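Local coordinates for KaiC-like domain-containing protein (Pyrococcus horikoshii, PDB 3BS4) that is of unknown function but has a KaiC-like domain and holds an unidentified peptide in the crystal, at residues 158-164 with 196-201; 143-149 with 184-190; 28-32 with 210-214. One frame throughout, in Å; residues are numbered along the deposited sequence.

In the fold
From the N terminus, strand 22-27 runs into the loop 28-32, which meets strand 207-216 only after 177 intervening residues: contact 3 thus closes the longest of the three loops and encloses the other two. Inside it, strand 141-146 and the turn after it open contact 2, helix 157-173 opens contact 1, strand 184-190 closes contact 2 and helix 195-204 closes contact 1, so these two cross. They also touch, since the two helices of contact 1 rest on Met-148, Trp-187 and Trp-189 of contact 2. Contact 3 touches neither, yet its strand belongs to the sheet that holds both strands of contact 2, leaving strand 22-27 between them.

Contact 1: 158-164 with 196-201; sequences EETLRYL and RVLLSV
Leu-161, on helix 157-173, packs against Arg-196, Val-197 and Ser-200, one turn of helix 195-204. Its two methyls divide the work. CD2 comes closest, 3.6 Å from Ser-200 CB and close to the carbonyl oxygen of Arg-196, while CD1 lies 4.1 Å above the plane of the Arg-196 guanidinium, over its centre, and also reaches the CB of that arginine.

Arg-196 is therefore held from two directions. Its chain turns at chi3 (-61°), bringing the guanidinium back across the leucine methyl, and at the edge of the group NH2 meets Glu-158 OE2 at 2.8 Å. This is a salt bridge, but its hydrogen bond is weak: the N-H is poorly aimed (129°), with the carboxylate and guanidinium planes well twisted apart.

Val-197 fills the inner side. Its CG2 faces Leu-161 CG, while CG1 packs 3.7 Å from Thr-160 CG2 and also meets CD1 of Leu-164. That same Leu-164 methyl continues to Val-201 CG1 at 3.8 Å. Farther along, a water donates to the backbone oxygen of Leu-161 and lies 2.8 Å from Ser-200 OG, which also hydrogen-bonds Arg-204 NE.

The axes of segments 158-164 and 196-201 run 12° from parallel and approach to 9.7 Å; helix 195-204 rests on Trp-187 and Trp-189, and Leu-164 of helix 157-173 on Met-148. Branched aliphatic groups thus make the inner seam, while a poorly aligned ion pair and a water bridge serve the outer side, so apolar packing probably contributes more to the join than the charges do.

Contact 2: 143-149 with 184-190; sequences GFAISMS and TNFWLWE
Met-148 lies across the indole of Trp-187, and its chain can be followed atom by atom. CB sits beside the Leu-188 carbonyl oxygen and 4.0 Å from Trp-189 CE3. CG comes down over one face of the indole, 3.6 Å from Trp-187 CG. Bends at chi2 and chi3 (-63° and -69°) then keep the chain flat along that face: SD is 3.9 Å from the centroid of the five-membered ring of Trp-187, a Met-aromatic contact, and CE stands 3.7 Å over that of its six-membered ring, a CH-pi contact.

Ala-145 CB packs against CD1 of the same indole, and Trp-187 NE1 hydrogen-bonds the backbone of the bound peptide. Were Trp-187 an alanine, the methionine would probably lose its platform and be freer to turn, and the peptide would lose that bond. Asn-185, on this side of the sheet too, bonds the peptide backbone through OD1.

On the other side, the Phe-144 and Phe-186 rings lie nearly parallel but slid apart, with CE1 of the first 3.6 Å from CD2 of the second. Four backbone hydrogen bonds join the strands as far as Leu-188 N to Ala-145 O. A cis peptide then precedes Ser-147, and the chain turns while Met-148 N still reaches Leu-188 O (2.8 Å). Ser-147 OG donates to the anti lone pair of Glu-190 OE2 at 2.7 Å; Tyr-59 and Lys-35 also bind this carboxylate. Ser-149 lies over the Trp-189 face and accepts from Glu-190 N through OG.

Adjacent parallel strands, the first ending in a cis peptide, are consistent with the RecA-like core of KaiC relatives, in which a cis peptide follows the Walker B strand; with Ile-146 where the acid would be expected, only the backbone feature matches.

Contact 3: 28-32 with 210-214; sequences EDASS and KTRSS
Asp-29 grips Ser-213 with both carboxylate oxygens. Ser-213 N donates to OD1 at 2.9 Å and the Ser-213 hydroxyl to OD2 at 2.7 Å, each bond using the syn lone pair, so one carboxylate receives the main-chain and side-chain donors of a single residue. The Asp-29 chi1 of 64° places CG between the backbone N and the carbonyl carbon, swinging the group over to strand 207-216.

A second set of hydrogen bonds runs through hydroxyls. Thr-211 OG1 donates to Ser-32 OG at 2.8 Å, and Ser-32 OG in turn donates to the Asp-29 carbonyl oxygen. That oxygen also accepts from Ser-32 N, closing the turn, so the loop is braced internally where it meets the strand.

Between backbones there is one bond, Glu-28 N to Thr-211 O at 2.9 Å. It prolongs the pairing of strand 22-27 with strand 207-216, where Thr-211 already bonds His-26.

The ionic part of the contact centres on Glu-28. Its chain stretches out fully alongside Arg-212, and Lys-210 NZ approaches OE2 at 3.3 Å from above the carboxylate plane, 44° out of it, a rather long salt bridge. OE1 accepts from a water at 2.7 Å that also accepts a hydrogen bond from Arg-212 NH1, in the guanidinium plane; Arg-212 NE has a long, weak ion pair with Glu-223.

The loop follows a central parallel strand and leads into helix 34-47, the position expected for the P-loop in a RecA-like fold. Asp-29 stands where Walker A has its first glycine, but Gly-34 and the following lysine remain: probably a degenerate P-loop.

Contact 1: 158-164 with 196-201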
loop_
_atom_site.group_PDB
_atom_site.type_symbol
_atom_site.label_atom_id
_atom_site.label_comp_id
_atom_site.label_asym_id
_atom_site.label_seq_id
_atom_site.Cartn_x
_atom_site.Cartn_y
_atom_site.Cartn_z
ATOM N N GLU A 158 -15.042 -13.738 7.606
ATOM C CA GLU A 158 -14.448 -14.656 8.557
ATOM C C GLU A 158 -13.094 -15.166 8.044
ATOM O O GLU A 158 -12.098 -15.181 8.782
ATOM C CB GLU A 158 -15.412 -15.816 8.785
ATOM C CG GLU A 158 -16.676 -15.402 9.558
ATOM C CD GLU A 158 -17.763 -14.673 8.729
ATOM O OE1 GLU A 158 -17.710 -14.614 7.467
ATOM O OE2 GLU A 158 -18.710 -14.169 9.384
ATOM N N GLU A 159 -13.066 -15.548 6.765
ATOM C CA GLU A 159 -11.834 -15.990 6.107
ATOM C C GLU A 159 -10.791 -14.886 6.078
ATOM O O GLU A 159 -9.606 -15.147 6.304
ATOM C CB GLU A 159 -12.122 -16.472 4.679
ATOM C CG GLU A 159 -12.769 -17.853 4.621
ATOM C CD GLU A 159 -13.386 -18.197 3.269
ATOM O OE1 GLU A 159 -13.486 -17.329 2.370
ATOM O OE2 GLU A 159 -13.807 -19.374 3.099
ATOM N N THR A 160 -11.235 -13.659 5.805
ATOM C CA THR A 160 -10.309 -12.518 5.730
ATOM C C THR A 160 -9.709 -12.234 7.101
ATOM O O THR A 160 -8.515 -11.985 7.228
ATOM C CB THR A 160 -11.022 -11.277 5.144
ATOM O OG1 THR A 160 -11.605 -11.632 3.881
ATOM C CG2 THR A 160 -10.051 -10.120 4.962
ATOM N N LEU A 161 -10.530 -12.330 8.146
ATOM C CA LEU A 161 -10.021 -12.113 9.494
ATOM C C LEU A 161 -8.979 -13.151 9.878
ATOM O O LEU A 161 -7.958 -12.810 10.473
ATOM C CB LEU A 161 -11.183 -12.090 10.496
ATOM C CG LEU A 161 -11.994 -10.783 10.418
ATOM C CD1 LEU A 161 -13.388 -10.930 11.018
ATOM C CD2 LEU A 161 -11.253 -9.620 11.082
ATOM N N ARG A 162 -9.226 -14.409 9.531
ATOM C CA ARG A 162 -8.243 -15.483 9.769
ATOM C C ARG A 162 -7.001 -15.267 8.927
ATOM O O ARG A 162 -5.881 -15.446 9.399
ATOM C CB ARG A 162 -8.829 -16.857 9.434
ATOM C CG ARG A 162 -9.949 -17.273 10.339
ATOM C CD ARG A 162 -10.156 -18.795 10.294
ATOM N NE ARG A 162 -10.088 -19.351 8.938
ATOM C CZ ARG A 162 -11.145 -19.579 8.162
ATOM N NH1 ARG A 162 -12.367 -19.288 8.594
ATOM N NH2 ARG A 162 -10.975 -20.098 6.947
ATOM N N TYR A 163 -7.205 -14.881 7.668
ATOM C CA TYR A 163 -6.091 -14.591 6.765
ATOM C C TYR A 163 -5.137 -13.518 7.313
ATOM O O TYR A 163 -3.903 -13.660 7.244
ATOM C CB TYR A 163 -6.646 -14.171 5.394
ATOM C CG TYR A 163 -5.630 -13.492 4.537
ATOM C CD1 TYR A 163 -4.624 -14.227 3.900
ATOM C CD2 TYR A 163 -5.646 -12.106 4.387
ATOM C CE1 TYR A 163 -3.667 -13.599 3.115
ATOM C CE2 TYR A 163 -4.684 -11.458 3.601
ATOM C CZ TYR A 163 -3.698 -12.229 2.972
ATOM O OH TYR A 163 -2.722 -11.643 2.192
ATOM N N LEU A 164 -5.714 -12.448 7.859
ATOM C CA LEU A 164 -4.917 -11.366 8.432
ATOM C C LEU A 164 -4.060 -11.884 9.570
ATOM O O LEU A 164 -2.907 -11.466 9.712
ATOM C CB LEU A 164 -5.776 -10.191 8.930
ATOM C CG LEU A 164 -6.493 -9.397 7.833
ATOM C CD1 LEU A 164 -7.581 -8.482 8.442
ATOM C CD2 LEU A 164 -5.472 -8.589 7.017
ATOM N N ARG A 196 -16.011 -5.394 10.830
ATOM C CA ARG A 196 -15.125 -6.262 11.618
ATOM C C ARG A 196 -13.747 -6.366 11.000
ATOM O O ARG A 196 -12.736 -6.332 11.703
ATOM C CB ARG A 196 -15.701 -7.663 11.787
ATOM C CG ARG A 196 -16.900 -7.702 12.701
ATOM C CD ARG A 196 -17.228 -9.140 13.075
ATOM N NE ARG A 196 -17.557 -9.930 11.893
ATOM C CZ ARG A 196 -17.456 -11.254 11.824
ATOM N NH1 ARG A 196 -17.025 -11.958 12.866
ATOM N NH2 ARG A 196 -17.778 -11.872 10.702
ATOM N N VAL A 197 -13.695 -6.521 9.687
ATOM C CA VAL A 197 -12.386 -6.614 9.031
ATOM C C VAL A 197 -11.663 -5.267 9.119
ATOM O O VAL A 197 -10.451 -5.196 9.362
ATOM C CB VAL A 197 -12.485 -7.090 7.560
ATOM C CG1 VAL A 197 -11.074 -7.178 6.955
ATOM C CG2 VAL A 197 -13.231 -8.428 7.460
ATOM N N LEU A 198 -12.413 -4.184 8.941
ATOM C CA LEU A 198 -11.838 -2.860 9.084
ATOM C C LEU A 198 -11.293 -2.625 10.490
ATOM O O LEU A 198 -10.253 -2.004 10.665
ATOM C CB LEU A 198 -12.895 -1.820 8.723
ATOM C CG LEU A 198 -12.519 -0.392 8.382
ATOM C CD1 LEU A 198 -11.394 -0.274 7.352
ATOM C CD2 LEU A 198 -13.803 0.291 7.879
ATOM N N LEU A 199 -11.979 -3.154 11.506
ATOM C CA LEU A 199 -11.487 -3.074 12.880
ATOM C C LEU A 199 -10.115 -3.742 13.029
ATOM O O LEU A 199 -9.223 -3.212 13.685
ATOM C CB LEU A 199 -12.479 -3.768 13.808
ATOM C CG LEU A 199 -12.691 -3.296 15.235
ATOM C CD1 LEU A 199 -12.929 -1.769 15.319
ATOM C CD2 LEU A 199 -13.871 -4.077 15.832
ATOM N N SER A 200 -9.949 -4.904 12.405
ATOM C CA SER A 200 -8.688 -5.638 12.486
ATOM C C SER A 200 -7.563 -4.888 11.793
ATOM O O SER A 200 -6.451 -4.802 12.321
ATOM C CB SER A 200 -8.860 -7.047 11.902
ATOM O OG SER A 200 -7.664 -7.808 12.003
ATOM N N VAL A 201 -7.832 -4.322 10.617
ATOM C CA VAL A 201 -6.752 -3.615 9.927
ATOM C C VAL A 201 -6.399 -2.305 10.616
ATOM O O VAL A 201 -5.230 -1.910 10.630
ATOM C CB VAL A 201 -7.000 -3.409 8.393
ATOM C CG1 VAL A 201 -7.136 -4.763 7.686
ATOM C CG2 VAL A 201 -8.186 -2.530 8.148
HETATM O O HOH W 1 -7.797 -10.575 12.239
#

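Contact 2: 143-149 with 184-190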
loop_
_atom_site.group_PDB
_atom_site.type_symbol
_atom_site.label_atom_id
_atom_site.label_comp_id
_atom_site.label_asym_id
_atom_site.label_seq_id
_atom_site.Cartn_x
_atom_site.Cartn_y
_atom_site.Cartn_z
ATOM N N GLY A 143 6.502 -1.038 0.850
ATOM C CA GLY A 143 5.482 -1.920 0.270
ATOM C C GLY A 143 4.167 -1.180 0.174
ATOM O O GLY A 143 3.871 -0.294 0.997
ATOM N N PHE A 144 3.396 -1.521 -0.856
ATOM C CA PHE A 144 2.045 -0.961 -1.034
ATOM C C PHE A 144 1.092 -2.084 -1.333
ATOM O O PHE A 144 1.380 -2.880 -2.233
ATOM C CB PHE A 144 2.036 0.029 -2.199
ATOM C CG PHE A 144 2.841 1.272 -1.928
ATOM C CD1 PHE A 144 2.213 2.431 -1.498
ATOM C CD2 PHE A 144 4.231 1.276 -2.073
ATOM C CE1 PHE A 144 2.943 3.583 -1.212
ATOM C CE2 PHE A 144 4.979 2.436 -1.788
ATOM C CZ PHE A 144 4.331 3.586 -1.361
ATOM N N ALA A 145 -0.018 -2.181 -0.592
ATOM C CA ALA A 145 -1.058 -3.192 -0.899
ATOM C C ALA A 145 -2.329 -2.486 -1.374
ATOM O O ALA A 145 -2.985 -1.785 -0.583
ATOM C CB ALA A 145 -1.364 -4.061 0.337
ATOM N N ILE A 146 -2.636 -2.681 -2.664
ATOM C CA ILE A 146 -3.698 -1.945 -3.329
ATOM C C ILE A 146 -4.714 -2.935 -3.907
ATOM O O ILE A 146 -4.510 -3.489 -4.985
ATOM C CB ILE A 146 -3.159 -1.027 -4.454
ATOM C CG1 ILE A 146 -1.977 -0.174 -3.955
ATOM C CG2 ILE A 146 -4.287 -0.152 -4.994
ATOM C CD1 ILE A 146 -1.193 0.538 -5.048
ATOM N N SER A 147 -5.797 -3.201 -3.177
ATOM C CA SER A 147 -6.099 -2.703 -1.849
ATOM C C SER A 147 -6.639 -3.801 -0.973
ATOM O O SER A 147 -7.029 -4.867 -1.479
ATOM C CB SER A 147 -7.318 -1.759 -1.981
ATOM O OG SER A 147 -7.018 -0.679 -2.861
ATOM N N MET A 148 -6.571 -3.643 0.340
ATOM C CA MET A 148 -6.581 -4.775 1.244
ATOM C C MET A 148 -8.115 -5.095 1.255
ATOM O O MET A 148 -8.549 -6.230 1.505
ATOM C CB MET A 148 -6.174 -4.348 2.649
ATOM C CG MET A 148 -4.658 -4.208 2.820
ATOM S SD MET A 148 -3.762 -5.772 2.590
ATOM C CE MET A 148 -4.349 -6.638 4.086
ATOM N N SER A 149 -8.949 -4.090 0.952
ATOM C CA SER A 149 -10.400 -4.284 0.829
ATOM C C SER A 149 -10.763 -5.253 -0.309
ATOM O O SER A 149 -11.845 -5.858 -0.310
ATOM C CB SER A 149 -11.115 -2.915 0.660
ATOM O OG SER A 149 -10.469 -2.130 -0.339
ATOM N N THR A 184 8.776 -0.420 4.977
ATOM C CA THR A 184 7.738 0.439 5.535
ATOM C C THR A 184 6.579 0.265 4.566
ATOM O O THR A 184 6.758 0.375 3.350
ATOM C CB THR A 184 8.231 1.882 5.614
ATOM O OG1 THR A 184 9.414 1.901 6.437
ATOM C CG2 THR A 184 7.173 2.807 6.238
ATOM N N ASN A 185 5.391 -0.005 5.108
ATOM C CA ASN A 185 4.286 -0.532 4.303
ATOM C C ASN A 185 3.066 0.341 4.355
ATOM O O ASN A 185 2.716 0.853 5.412
ATOM C CB ASN A 185 3.937 -1.941 4.784
ATOM C CG ASN A 185 5.022 -2.932 4.417
ATOM O OD1 ASN A 185 5.120 -3.342 3.260
ATOM N ND2 ASN A 185 5.863 -3.282 5.378
ATOM N N PHE A 186 2.424 0.488 3.200
ATOM C CA PHE A 186 1.161 1.222 3.086
ATOM C C PHE A 186 0.083 0.289 2.616
ATOM O O PHE A 186 0.235 -0.377 1.603
ATOM C CB PHE A 186 1.288 2.359 2.077
ATOM C CG PHE A 186 2.239 3.436 2.494
ATOM C CD1 PHE A 186 1.763 4.609 3.058
ATOM C CD2 PHE A 186 3.605 3.282 2.290
ATOM C CE1 PHE A 186 2.649 5.638 3.432
ATOM C CE2 PHE A 186 4.504 4.304 2.683
ATOM C CZ PHE A 186 4.003 5.479 3.248
ATOM N N TRP A 187 -1.015 0.252 3.359
ATOM C CA TRP A 187 -2.194 -0.508 2.959
ATOM C C TRP A 187 -3.269 0.475 2.549
ATOM O O TRP A 187 -3.507 1.449 3.254
ATOM C CB TRP A 187 -2.746 -1.295 4.157
ATOM C CG TRP A 187 -1.973 -2.521 4.468
ATOM C CD1 TRP A 187 -0.880 -2.996 3.785
ATOM C CD2 TRP A 187 -2.260 -3.480 5.490
ATOM N NE1 TRP A 187 -0.458 -4.191 4.336
ATOM C CE2 TRP A 187 -1.297 -4.514 5.374
ATOM C CE3 TRP A 187 -3.225 -3.562 6.507
ATOM C CZ2 TRP A 187 -1.264 -5.615 6.247
ATOM C CZ3 TRP A 187 -3.187 -4.659 7.376
ATOM C CH2 TRP A 187 -2.220 -5.670 7.224
ATOM N N LEU A 188 -3.958 0.195 1.450
ATOM C CA LEU A 188 -5.118 0.994 1.078
ATOM C C LEU A 188 -6.385 0.204 1.405
ATOM O O LEU A 188 -6.464 -0.977 1.097
ATOM C CB LEU A 188 -5.071 1.320 -0.426
ATOM C CG LEU A 188 -6.228 2.164 -0.989
ATOM C CD1 LEU A 188 -6.284 3.568 -0.322
ATOM C CD2 LEU A 188 -6.133 2.297 -2.497
ATOM N N TRP A 189 -7.397 0.865 1.967
ATOM C CA TRP A 189 -8.699 0.211 2.132
ATOM C C TRP A 189 -9.758 1.129 1.543
ATOM O O TRP A 189 -9.876 2.262 1.983
ATOM C CB TRP A 189 -9.012 -0.055 3.617
ATOM C CG TRP A 189 -10.324 -0.774 3.830
ATOM C CD1 TRP A 189 -11.566 -0.232 3.798
ATOM C CD2 TRP A 189 -10.496 -2.169 4.120
ATOM N NE1 TRP A 189 -12.530 -1.211 4.031
ATOM C CE2 TRP A 189 -11.891 -2.409 4.218
ATOM C CE3 TRP A 189 -9.612 -3.244 4.266
ATOM C CZ2 TRP A 189 -12.418 -3.689 4.485
ATOM C CZ3 TRP A 189 -10.137 -4.520 4.514
ATOM C CH2 TRP A 189 -11.523 -4.723 4.632
ATOM N N GLU A 190 -10.499 0.634 0.542
ATOM C CA GLU A 190 -11.494 1.444 -0.175
ATOM C C GLU A 190 -12.885 1.128 0.336
ATOM O O GLU A 190 -13.347 -0.008 0.207
ATOM C CB GLU A 190 -11.387 1.179 -1.688
ATOM C CG GLU A 190 -10.004 1.538 -2.224
ATOM C CD GLU A 190 -9.855 1.353 -3.726
ATOM O OE1 GLU A 190 -10.567 2.027 -4.505
ATOM O OE2 GLU A 190 -9.000 0.562 -4.129
#

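Contact 3: 28-32 with 210-214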
loop_
_atom_site.group_PDB
_atom_site.type_symbol
_atom_site.label_atom_id
_atom_site.label_comp_id
_atom_site.label_asym_id
_atom_site.label_seq_id
_atom_site.Cartn_x
_atom_site.Cartn_y
_atom_site.Cartn_z
ATOM N N GLU A 28 -12.583 6.362 2.830
ATOM C CA GLU A 28 -13.943 6.011 3.276
ATOM C C GLU A 28 -14.990 6.080 2.143
ATOM O O GLU A 28 -15.959 5.293 2.108
ATOM C CB GLU A 28 -14.345 6.888 4.456
ATOM C CG GLU A 28 -15.632 6.461 5.132
ATOM C CD GLU A 28 -15.942 7.348 6.313
ATOM O OE1 GLU A 28 -16.099 8.573 6.118
ATOM O OE2 GLU A 28 -16.009 6.817 7.439
ATOM N N ASP A 29 -14.807 7.033 1.236
ATOM C CA ASP A 29 -15.656 7.127 0.042
ATOM C C ASP A 29 -14.838 7.461 -1.197
ATOM O O ASP A 29 -13.795 8.133 -1.121
ATOM C CB ASP A 29 -16.784 8.135 0.238
ATOM C CG ASP A 29 -16.277 9.547 0.418
ATOM O OD1 ASP A 29 -16.174 9.988 1.582
ATOM O OD2 ASP A 29 -15.974 10.201 -0.603
ATOM N N ALA A 30 -15.315 7.005 -2.356
ATOM C CA ALA A 30 -14.557 7.123 -3.571
ATOM C C ALA A 30 -14.319 8.563 -4.000
ATOM O O ALA A 30 -13.274 8.859 -4.555
ATOM C CB ALA A 30 -15.225 6.315 -4.727
ATOM N N SER A 31 -15.281 9.446 -3.728
ATOM C CA SER A 31 -15.161 10.845 -4.149
ATOM C C SER A 31 -14.003 11.535 -3.446
ATOM O O SER A 31 -13.473 12.512 -3.951
ATOM C CB SER A 31 -16.464 11.621 -3.881
ATOM O OG SER A 31 -17.538 11.037 -4.604
ATOM N N SER A 32 -13.584 11.014 -2.296
ATOM C CA SER A 32 -12.486 11.678 -1.564
ATOM C C SER A 32 -11.146 11.615 -2.296
ATOM O O SER A 32 -10.244 12.407 -2.010
ATOM C CB SER A 32 -12.331 11.083 -0.164
ATOM O OG SER A 32 -11.771 9.774 -0.220
ATOM N N LYS A 210 -7.651 8.584 7.454
ATOM C CA LYS A 210 -8.949 8.321 6.818
ATOM C C LYS A 210 -9.299 9.510 5.948
ATOM O O LYS A 210 -9.220 10.646 6.404
ATOM C CB LYS A 210 -10.041 8.136 7.867
ATOM C CG LYS A 210 -11.407 7.879 7.264
ATOM C CD LYS A 210 -12.357 7.361 8.318
ATOM C CE LYS A 210 -13.108 8.473 8.996
ATOM N NZ LYS A 210 -14.176 7.899 9.895
ATOM N N THR A 211 -9.653 9.252 4.689
ATOM C CA THR A 211 -10.113 10.341 3.815
ATOM C C THR A 211 -11.610 10.227 3.590
ATOM O O THR A 211 -12.181 9.132 3.570
ATOM C CB THR A 211 -9.384 10.369 2.461
ATOM O OG1 THR A 211 -9.738 9.214 1.678
ATOM C CG2 THR A 211 -7.873 10.417 2.663
ATOM N N ARG A 212 -12.253 11.377 3.440
ATOM C CA ARG A 212 -13.699 11.398 3.240
ATOM C C ARG A 212 -14.112 12.703 2.599
ATOM O O ARG A 212 -13.377 13.683 2.662
ATOM C CB ARG A 212 -14.422 11.226 4.566
ATOM C CG ARG A 212 -14.158 12.352 5.552
ATOM C CD ARG A 212 -15.050 12.212 6.761
ATOM N NE ARG A 212 -14.959 13.373 7.645
ATOM C CZ ARG A 212 -15.353 13.363 8.916
ATOM N NH1 ARG A 212 -15.855 12.260 9.457
ATOM N NH2 ARG A 212 -15.238 14.462 9.652
ATOM N N SER A 213 -15.295 12.692 1.993
ATOM C CA SER A 213 -15.848 13.843 1.288
ATOM C C SER A 213 -17.046 14.399 2.047
ATOM O O SER A 213 -17.755 13.663 2.736
ATOM C CB SER A 213 -16.336 13.413 -0.105
ATOM O OG SER A 213 -15.297 12.806 -0.862
ATOM N N SER A 214 -17.260 15.702 1.902
ATOM C CA SER A 214 -18.436 16.368 2.432
ATOM C C SER A 214 -19.021 17.149 1.255
ATOM O O SER A 214 -18.305 17.867 0.556
ATOM C CB SER A 214 -18.021 17.302 3.583
ATOM O OG SER A 214 -19.069 18.171 3.987
HETATM O O HOH W 2 -16.691 9.862 8.417
#